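Local coordinates for protein MaoC-like dehydratase (Phytophthora Capsici, PDB 3KH8) that probably catalyses the reversible hydration of enoyl thioesters such as enoyl-CoA, acting as a dehydratase of the MaoC-like type, at residues A[58-70]-A[213-226]. Residues are numbered along the deposited sequence; the frame is centred on the assembly and turned at random.
Sequences DLLMYAVGIGESD and FKTSPHQAQVYRLS
Gly65 lies against Tyr223 with their CA atoms just 4.0 Å apart, and, having no side chain, it brings the two backbones together here. Helix 58-65 and helix 219-223 run nearly antiparallel (163°), their axes 9.0 Å apart at the closest approach. Beside this point Val222 CG1 rests on Gly65 CA and on the CG2 methyl of Val64.

The side chains of Tyr62 and Tyr223 run alongside each other in the same direction, their rings meeting at Tyr62 CE1 and Tyr223 CE1, 3.7 Å apart. Both have CG anti to the backbone N (chi1 177° and -179°), which carries the hydroxyls out together to one bridging water. Ile66 CG2 packs against Tyr223 CE1 at 3.5 Å. At the other end of the interface, Met61 bends at chi3 and brings CE to Leu225 CB, 3.7 Å away; Met61 also packs on Met61 of the second subunit.

Waters bridge polar groups of the two helical segments. Ser226 OG meets the rim of the Tyr62 ring, close to the ring plane, and bonds two waters: one donates to Asp58 O, while the other lies between Met61 O and Val222 O, 2.8 Å from each, though it need not bond both at once.

Beyond the helix end, Gly67, with positive phi, is the C' residue of a Schellman motif, and Phe213 CE1 comes within 3.5 Å of Gly67 O. Arg260 makes a cation-pi contact with Phe213 and bonds Ile66 O, while helix 251-266 also touches Tyr223. The contact thus joins the N-terminal hydratase 2 region to the MaoC-like region through an antiparallel helix pair that comes closest at Gly65, in a chain whose two halves are consistent with the double hot dog fold of eukaryotic hydratase 2 enzymes.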
ATOM      1  N   ASP A  58       3.147   6.970   4.836  1.00 12.16           N
ATOM      2  CA  ASP A  58       3.839   5.750   5.274  1.00 11.91           C
ATOM      3  C   ASP A  58       3.034   4.991   6.331  1.00 11.61           C
ATOM      4  O   ASP A  58       3.012   3.763   6.329  1.00 11.69           O
ATOM      5  CB  ASP A  58       5.241   6.062   5.820  1.00 11.90           C
ATOM      6  CG  ASP A  58       6.157   6.683   4.774  1.00 12.46           C
ATOM      7  OD1 ASP A  58       6.184   6.202   3.619  1.00 11.96           O
ATOM      8  OD2 ASP A  58       6.864   7.656   5.122  1.00 13.37           O
ATOM      9  N   LEU A  59       2.393   5.730   7.237  1.00 11.29           N
ATOM     10  CA  LEU A  59       1.563   5.129   8.284  1.00 11.06           C
ATOM     11  C   LEU A  59       0.345   4.411   7.701  1.00 10.86           C
ATOM     12  O   LEU A  59       0.019   3.292   8.115  1.00 10.63           O
ATOM     13  CB  LEU A  59       1.117   6.185   9.306  1.00 11.10           C
ATOM     14  CG  LEU A  59       2.188   6.937  10.113  1.00 11.53           C
ATOM     15  CD1 LEU A  59       1.533   7.944  11.059  1.00 11.26           C
ATOM     16  CD2 LEU A  59       3.080   5.989  10.891  1.00 11.22           C
ATOM     17  N   LEU A  60      -0.310   5.056   6.735  1.00 10.52           N
ATOM     18  CA  LEU A  60      -1.437   4.457   6.016  1.00 10.35           C
ATOM     19  C   LEU A  60      -1.018   3.212   5.238  1.00 10.42           C
ATOM     20  O   LEU A  60      -1.717   2.198   5.264  1.00  9.84           O
ATOM     21  CB  LEU A  60      -2.092   5.483   5.076  1.00 10.37           C
ATOM     22  CG  LEU A  60      -2.634   6.781   5.700  1.00  9.84           C
ATOM     23  CD1 LEU A  60      -3.190   7.729   4.641  1.00  9.53           C
ATOM     24  CD2 LEU A  60      -3.705   6.487   6.736  1.00 11.11           C
ATOM     25  N   MET A  61       0.126   3.294   4.557  1.00 10.75           N
ATOM     26  CA  MET A  61       0.657   2.176   3.772  1.00 11.41           C
ATOM     27  C   MET A  61       0.975   0.965   4.646  1.00 10.91           C
ATOM     28  O   MET A  61       0.766  -0.180   4.235  1.00 10.90           O
ATOM     29  CB  MET A  61       1.913   2.606   3.009  1.00 12.09           C
ATOM     30  CG  MET A  61       1.666   3.672   1.932  1.00 15.27           C
ATOM     31  SD  MET A  61       3.181   4.191   1.089  1.00 23.23           S
ATOM     32  CE  MET A  61       3.881   2.599   0.660  1.00 19.92           C
ATOM     33  N   TYR A  62       1.495   1.229   5.841  1.00 10.47           N
ATOM     34  CA  TYR A  62       1.755   0.180   6.824  1.00 10.57           C
ATOM     35  C   TYR A  62       0.460  -0.457   7.331  1.00 10.55           C
ATOM     36  O   TYR A  62       0.353  -1.684   7.390  1.00 10.56           O
ATOM     37  CB  TYR A  62       2.575   0.721   8.004  1.00 10.42           C
ATOM     38  CG  TYR A  62       2.797  -0.315   9.090  1.00 11.10           C
ATOM     39  CD1 TYR A  62       3.672  -1.387   8.888  1.00 12.06           C
ATOM     40  CD2 TYR A  62       2.117  -0.238  10.308  1.00 11.89           C
ATOM     41  CE1 TYR A  62       3.876  -2.353   9.878  1.00 11.49           C
ATOM     42  CE2 TYR A  62       2.313  -1.207  11.311  1.00 11.74           C
ATOM     43  CZ  TYR A  62       3.193  -2.258  11.081  1.00 11.80           C
ATOM     44  OH  TYR A  62       3.401  -3.219  12.049  1.00 12.41           O
ATOM     45  N   ALA A  63      -0.510   0.377   7.700  1.00 10.63           N
ATOM     46  CA  ALA A  63      -1.801  -0.108   8.197  1.00 10.95           C
ATOM     47  C   ALA A  63      -2.467  -1.054   7.198  1.00 11.18           C
ATOM     48  O   ALA A  63      -2.900  -2.146   7.577  1.00 10.96           O
ATOM     49  CB  ALA A  63      -2.726   1.059   8.538  1.00 11.07           C
ATOM     50  N   VAL A  64      -2.523  -0.657   5.925  1.00 11.14           N
ATOM     51  CA  VAL A  64      -3.094  -1.534   4.892  1.00 11.35           C
ATOM     52  C   VAL A  64      -2.204  -2.765   4.647  1.00 11.14           C
ATOM     53  O   VAL A  64      -2.708  -3.852   4.362  1.00 10.95           O
ATOM     54  CB  VAL A  64      -3.462  -0.793   3.550  1.00 11.43           C
ATOM     55  CG1 VAL A  64      -4.340   0.430   3.814  1.00 11.28           C
ATOM     56  CG2 VAL A  64      -2.232  -0.407   2.745  1.00 12.43           C
ATOM     57  N   GLY A  65      -0.891  -2.587   4.804  1.00 10.96           N
ATOM     58  CA  GLY A  65       0.073  -3.677   4.664  1.00 11.08           C
ATOM     59  C   GLY A  65      -0.157  -4.805   5.658  1.00 11.09           C
ATOM     60  O   GLY A  65       0.024  -5.971   5.325  1.00 11.05           O
ATOM     61  N   ILE A  66      -0.556  -4.462   6.880  1.00 10.87           N
ATOM     62  CA  ILE A  66      -0.849  -5.486   7.893  1.00 11.30           C
ATOM     63  C   ILE A  66      -2.337  -5.872   7.907  1.00 11.50           C
ATOM     64  O   ILE A  66      -2.783  -6.645   8.754  1.00 11.67           O
ATOM     65  CB  ILE A  66      -0.334  -5.098   9.303  1.00 11.01           C
ATOM     66  CG1 ILE A  66      -0.983  -3.797   9.802  1.00 11.33           C
ATOM     67  CG2 ILE A  66       1.202  -4.997   9.298  1.00 11.07           C
ATOM     68  CD1 ILE A  66      -0.737  -3.513  11.290  1.00 10.49           C
ATOM     69  N   GLY A  67      -3.093  -5.330   6.954  1.00 11.63           N
ATOM     70  CA  GLY A  67      -4.488  -5.714   6.763  1.00 12.16           C
ATOM     71  C   GLY A  67      -5.488  -4.987   7.639  1.00 12.64           C
ATOM     72  O   GLY A  67      -6.660  -5.361   7.674  1.00 12.74           O
ATOM     73  N   GLU A  68      -5.046  -3.947   8.341  1.00 12.48           N
ATOM     74  CA  GLU A  68      -5.958  -3.168   9.180  1.00 13.14           C
ATOM     75  C   GLU A  68      -6.852  -2.268   8.324  1.00 13.06           C
ATOM     76  O   GLU A  68      -6.382  -1.653   7.361  1.00 13.16           O
ATOM     77  CB  GLU A  68      -5.188  -2.335  10.214  1.00 13.23           C
ATOM     78  CG  GLU A  68      -6.084  -1.636  11.246  1.00 14.19           C
ATOM     79  CD  GLU A  68      -7.043  -2.597  11.933  1.00 15.79           C
ATOM     80  OE1 GLU A  68      -6.570  -3.485  12.675  1.00 15.76           O
ATOM     81  OE2 GLU A  68      -8.272  -2.465  11.728  1.00 15.66           O
ATOM     82  N   SER A  69      -8.132  -2.211   8.680  1.00 13.15           N
ATOM     83  CA  SER A  69      -9.124  -1.412   7.958  1.00 13.70           C
ATOM     84  C   SER A  69      -9.776  -0.327   8.820  1.00 14.19           C
ATOM     85  O   SER A  69     -10.442   0.568   8.294  1.00 14.13           O
ATOM     86  CB  SER A  69     -10.207  -2.315   7.364  1.00 13.77           C
ATOM     87  OG  SER A  69     -10.829  -3.092   8.370  1.00 13.15           O
ATOM     88  N   ASP A  70      -9.586  -0.414  10.136  1.00 14.45           N
ATOM     89  CA  ASP A  70     -10.140   0.566  11.073  1.00 15.32           C
ATOM     90  C   ASP A  70      -9.668   1.971  10.703  1.00 14.97           C
ATOM     91  O   ASP A  70      -8.465   2.210  10.531  1.00 14.69           O
ATOM     92  CB  ASP A  70      -9.714   0.223  12.505  1.00 15.94           C
ATOM     93  CG  ASP A  70     -10.431   1.053  13.565  1.00 18.65           C
ATOM     94  OD1 ASP A  70     -10.818   2.212  13.311  1.00 20.43           O
ATOM     95  OD2 ASP A  70     -10.592   0.531  14.687  1.00 23.43           O
ATOM     96  N   PHE A 213      -7.873 -13.373  11.063  1.00 17.51           N
ATOM     97  CA  PHE A 213      -7.757 -12.519   9.898  1.00 16.96           C
ATOM     98  C   PHE A 213      -7.294 -13.343   8.708  1.00 16.55           C
ATOM     99  O   PHE A 213      -6.247 -13.989   8.755  1.00 16.52           O
ATOM    100  CB  PHE A 213      -6.802 -11.343  10.152  1.00 16.53           C
ATOM    101  CG  PHE A 213      -6.604 -10.462   8.946  1.00 16.41           C
ATOM    102  CD1 PHE A 213      -7.623  -9.610   8.516  1.00 16.17           C
ATOM    103  CD2 PHE A 213      -5.409 -10.497   8.229  1.00 15.62           C
ATOM    104  CE1 PHE A 213      -7.448  -8.801   7.393  1.00 15.78           C
ATOM    105  CE2 PHE A 213      -5.228  -9.697   7.107  1.00 15.82           C
ATOM    106  CZ  PHE A 213      -6.251  -8.848   6.689  1.00 15.41           C
ATOM    107  N   LYS A 214      -8.104 -13.327   7.655  1.00 16.55           N
ATOM    108  CA  LYS A 214      -7.771 -13.959   6.389  1.00 16.62           C
ATOM    109  C   LYS A 214      -6.816 -13.037   5.637  1.00 16.33           C
ATOM    110  O   LYS A 214      -7.215 -11.959   5.187  1.00 15.98           O
ATOM    111  CB  LYS A 214      -9.061 -14.211   5.587  1.00 16.93           C
ATOM    112  CG  LYS A 214      -8.894 -14.626   4.121  1.00 18.66           C
ATOM    113  CD  LYS A 214      -8.318 -16.017   3.955  1.00 20.41           C
ATOM    114  CE  LYS A 214      -8.402 -16.474   2.498  1.00 22.01           C
ATOM    115  NZ  LYS A 214      -7.432 -15.759   1.606  1.00 21.73           N
ATOM    116  N   THR A 215      -5.552 -13.443   5.519  1.00 15.78           N
ATOM    117  CA  THR A 215      -4.597 -12.664   4.731  1.00 15.63           C
ATOM    118  C   THR A 215      -4.867 -12.826   3.233  1.00 15.63           C
ATOM    119  O   THR A 215      -5.449 -13.822   2.802  1.00 15.71           O
ATOM    120  CB  THR A 215      -3.120 -13.022   5.041  1.00 15.55           C
ATOM    121  OG1 THR A 215      -2.821 -14.340   4.558  1.00 15.07           O
ATOM    122  CG2 THR A 215      -2.834 -12.936   6.545  1.00 15.15           C
ATOM    123  N   SER A 216      -4.465 -11.824   2.454  1.00 15.54           N
ATOM    124  CA  SER A 216      -4.546 -11.890   1.001  1.00 15.40           C
ATOM    125  C   SER A 216      -3.394 -12.736   0.456  1.00 15.50           C
ATOM    126  O   SER A 216      -2.304 -12.725   1.024  1.00 15.39           O
ATOM    127  CB  SER A 216      -4.481 -10.478   0.410  1.00 15.30           C
ATOM    128  OG  SER A 216      -4.255 -10.524  -0.988  1.00 15.77           O
ATOM    129  N   PRO A 217      -3.623 -13.469  -0.652  1.00 15.73           N
ATOM    130  CA  PRO A 217      -2.490 -14.122  -1.322  1.00 15.87           C
ATOM    131  C   PRO A 217      -1.421 -13.123  -1.775  1.00 15.73           C
ATOM    132  O   PRO A 217      -0.277 -13.512  -2.018  1.00 15.97           O
ATOM    133  CB  PRO A 217      -3.132 -14.806  -2.540  1.00 15.88           C
ATOM    134  CG  PRO A 217      -4.497 -14.212  -2.661  1.00 16.12           C
ATOM    135  CD  PRO A 217      -4.908 -13.811  -1.287  1.00 15.71           C
ATOM    136  N   HIS A 218      -1.789 -11.848  -1.869  1.00 15.63           N
ATOM    137  CA  HIS A 218      -0.858 -10.807  -2.295  1.00 15.68           C
ATOM    138  C   HIS A 218      -0.445  -9.887  -1.148  1.00 15.30           C
ATOM    139  O   HIS A 218       0.095  -8.806  -1.376  1.00 15.03           O
ATOM    140  CB  HIS A 218      -1.451 -10.023  -3.476  1.00 16.11           C
ATOM    141  CG  HIS A 218      -2.071 -10.908  -4.513  1.00 17.03           C
ATOM    142  ND1 HIS A 218      -3.384 -10.787  -4.912  1.00 19.05           N
ATOM    143  CD2 HIS A 218      -1.568 -11.969  -5.187  1.00 18.03           C
ATOM    144  CE1 HIS A 218      -3.655 -11.718  -5.812  1.00 17.99           C
ATOM    145  NE2 HIS A 218      -2.573 -12.452  -5.991  1.00 19.17           N
ATOM    146  N   GLN A 219      -0.669 -10.346   0.085  1.00 14.95           N
ATOM    147  CA  GLN A 219      -0.396  -9.553   1.285  1.00 14.57           C
ATOM    148  C   GLN A 219       1.059  -9.093   1.383  1.00 14.04           C
ATOM    149  O   GLN A 219       1.320  -7.957   1.780  1.00 13.73           O
ATOM    150  CB  GLN A 219      -0.797 -10.324   2.551  1.00 14.90           C
ATOM    151  CG  GLN A 219      -0.874  -9.475   3.816  1.00 15.80           C
ATOM    152  CD  GLN A 219      -2.175  -8.698   3.935  1.00 18.31           C
ATOM    153  OE1 GLN A 219      -2.170  -7.497   4.225  1.00 20.13           O
ATOM    154  NE2 GLN A 219      -3.296  -9.376   3.717  1.00 16.70           N
ATOM    155  N   ALA A 220       2.002  -9.967   1.020  1.00 13.48           N
ATOM    156  CA  ALA A 220       3.425  -9.614   1.065  1.00 13.08           C
ATOM    157  C   ALA A 220       3.794  -8.540   0.043  1.00 12.75           C
ATOM    158  O   ALA A 220       4.710  -7.751   0.276  1.00 12.35           O
ATOM    159  CB  ALA A 220       4.302 -10.851   0.877  1.00 13.12           C
ATOM    160  N   GLN A 221       3.079  -8.513  -1.082  1.00 12.65           N
ATOM    161  CA  GLN A 221       3.309  -7.504  -2.128  1.00 12.67           C
ATOM    162  C   GLN A 221       2.980  -6.104  -1.621  1.00 12.64           C
ATOM    163  O   GLN A 221       3.579  -5.116  -2.065  1.00 12.63           O
ATOM    164  CB  GLN A 221       2.478  -7.801  -3.379  1.00 12.91           C
ATOM    165  CG  GLN A 221       2.758  -9.151  -4.048  1.00 13.11           C
ATOM    166  CD  GLN A 221       2.073  -9.277  -5.400  1.00 14.07           C
ATOM    167  OE1 GLN A 221       1.198  -8.481  -5.737  1.00 13.63           O
ATOM    168  NE2 GLN A 221       2.471 -10.277  -6.181  1.00 13.52           N
ATOM    169  N   VAL A 222       2.025  -6.027  -0.694  1.00 12.40           N
ATOM    170  CA  VAL A 222       1.630  -4.749  -0.097  1.00 12.47           C
ATOM    171  C   VAL A 222       2.484  -4.452   1.135  1.00 12.00           C
ATOM    172  O   VAL A 222       2.993  -3.339   1.289  1.00 11.95           O
ATOM    173  CB  VAL A 222       0.116  -4.719   0.276  1.00 12.35           C
ATOM    174  CG1 VAL A 222      -0.299  -3.326   0.759  1.00 12.86           C
ATOM    175  CG2 VAL A 222      -0.735  -5.125  -0.918  1.00 13.65           C
ATOM    176  N   TYR A 223       2.654  -5.451   2.002  1.00 11.60           N
ATOM    177  CA  TYR A 223       3.423  -5.257   3.239  1.00 11.11           C
ATOM    178  C   TYR A 223       4.874  -4.825   2.993  1.00 11.00           C
ATOM    179  O   TYR A 223       5.409  -3.999   3.736  1.00 10.70           O
ATOM    180  CB  TYR A 223       3.372  -6.491   4.157  1.00 10.98           C
ATOM    181  CG  TYR A 223       4.147  -6.253   5.432  1.00 10.66           C
ATOM    182  CD1 TYR A 223       3.592  -5.520   6.479  1.00  9.61           C
ATOM    183  CD2 TYR A 223       5.457  -6.709   5.569  1.00 10.11           C
ATOM    184  CE1 TYR A 223       4.314  -5.267   7.637  1.00 11.15           C
ATOM    185  CE2 TYR A 223       6.191  -6.454   6.727  1.00 11.33           C
ATOM    186  CZ  TYR A 223       5.609  -5.738   7.754  1.00 10.57           C
ATOM    187  OH  TYR A 223       6.316  -5.481   8.894  1.00 13.32           O
ATOM    188  N   ARG A 224       5.505  -5.366   1.954  1.00 11.22           N
ATOM    189  CA  ARG A 224       6.911  -5.040   1.650  1.00 11.44           C
ATOM    190  C   ARG A 224       7.158  -3.545   1.400  1.00 11.47           C
ATOM    191  O   ARG A 224       8.290  -3.060   1.527  1.00 11.36           O
ATOM    192  CB  ARG A 224       7.439  -5.883   0.482  1.00 11.42           C
ATOM    193  CG  ARG A 224       6.802  -5.617  -0.881  1.00 11.93           C
ATOM    194  CD  ARG A 224       7.064  -6.789  -1.832  1.00 12.68           C
ATOM    195  NE  ARG A 224       8.490  -6.955  -2.133  1.00 12.56           N
ATOM    196  CZ  ARG A 224       9.145  -6.280  -3.076  1.00 12.86           C
ATOM    197  NH1 ARG A 224       8.505  -5.391  -3.831  1.00 11.51           N
ATOM    198  NH2 ARG A 224      10.443  -6.503  -3.274  1.00 11.89           N
ATOM    199  N   LEU A 225       6.091  -2.821   1.064  1.00 11.33           N
ATOM    200  CA  LEU A 225       6.191  -1.400   0.739  1.00 11.54           C
ATOM    201  C   LEU A 225       6.470  -0.540   1.971  1.00 11.67           C
ATOM    202  O   LEU A 225       6.743   0.653   1.853  1.00 11.98           O
ATOM    203  CB  LEU A 225       4.942  -0.925  -0.027  1.00 11.48           C
ATOM    204  CG  LEU A 225       4.607  -1.719  -1.305  1.00 12.01           C
ATOM    205  CD1 LEU A 225       3.399  -1.159  -2.050  1.00 12.13           C
ATOM    206  CD2 LEU A 225       5.800  -1.798  -2.231  1.00 10.87           C
ATOM    207  N   SER A 226       6.419  -1.159   3.149  1.00 12.01           N
ATOM    208  CA  SER A 226       6.772  -0.486   4.396  1.00 12.20           C
ATOM    209  C   SER A 226       8.264  -0.602   4.741  1.00 12.65           C
ATOM    210  O   SER A 226       8.700  -0.097   5.776  1.00 13.06           O
ATOM    211  CB  SER A 226       5.894  -0.989   5.550  1.00 12.17           C
ATOM    212  OG  SER A 226       4.565  -0.508   5.409  1.00 11.70           O
TER
HETATM  213  O   HOH W   1       4.903   2.268   4.987  1.00  8.58           O
HETATM  214  O   HOH W   2       2.850  -1.898   3.631  1.00 12.95           O
HETATM  215  O   HOH W   3       5.047  -5.259  11.200  1.00 11.88           O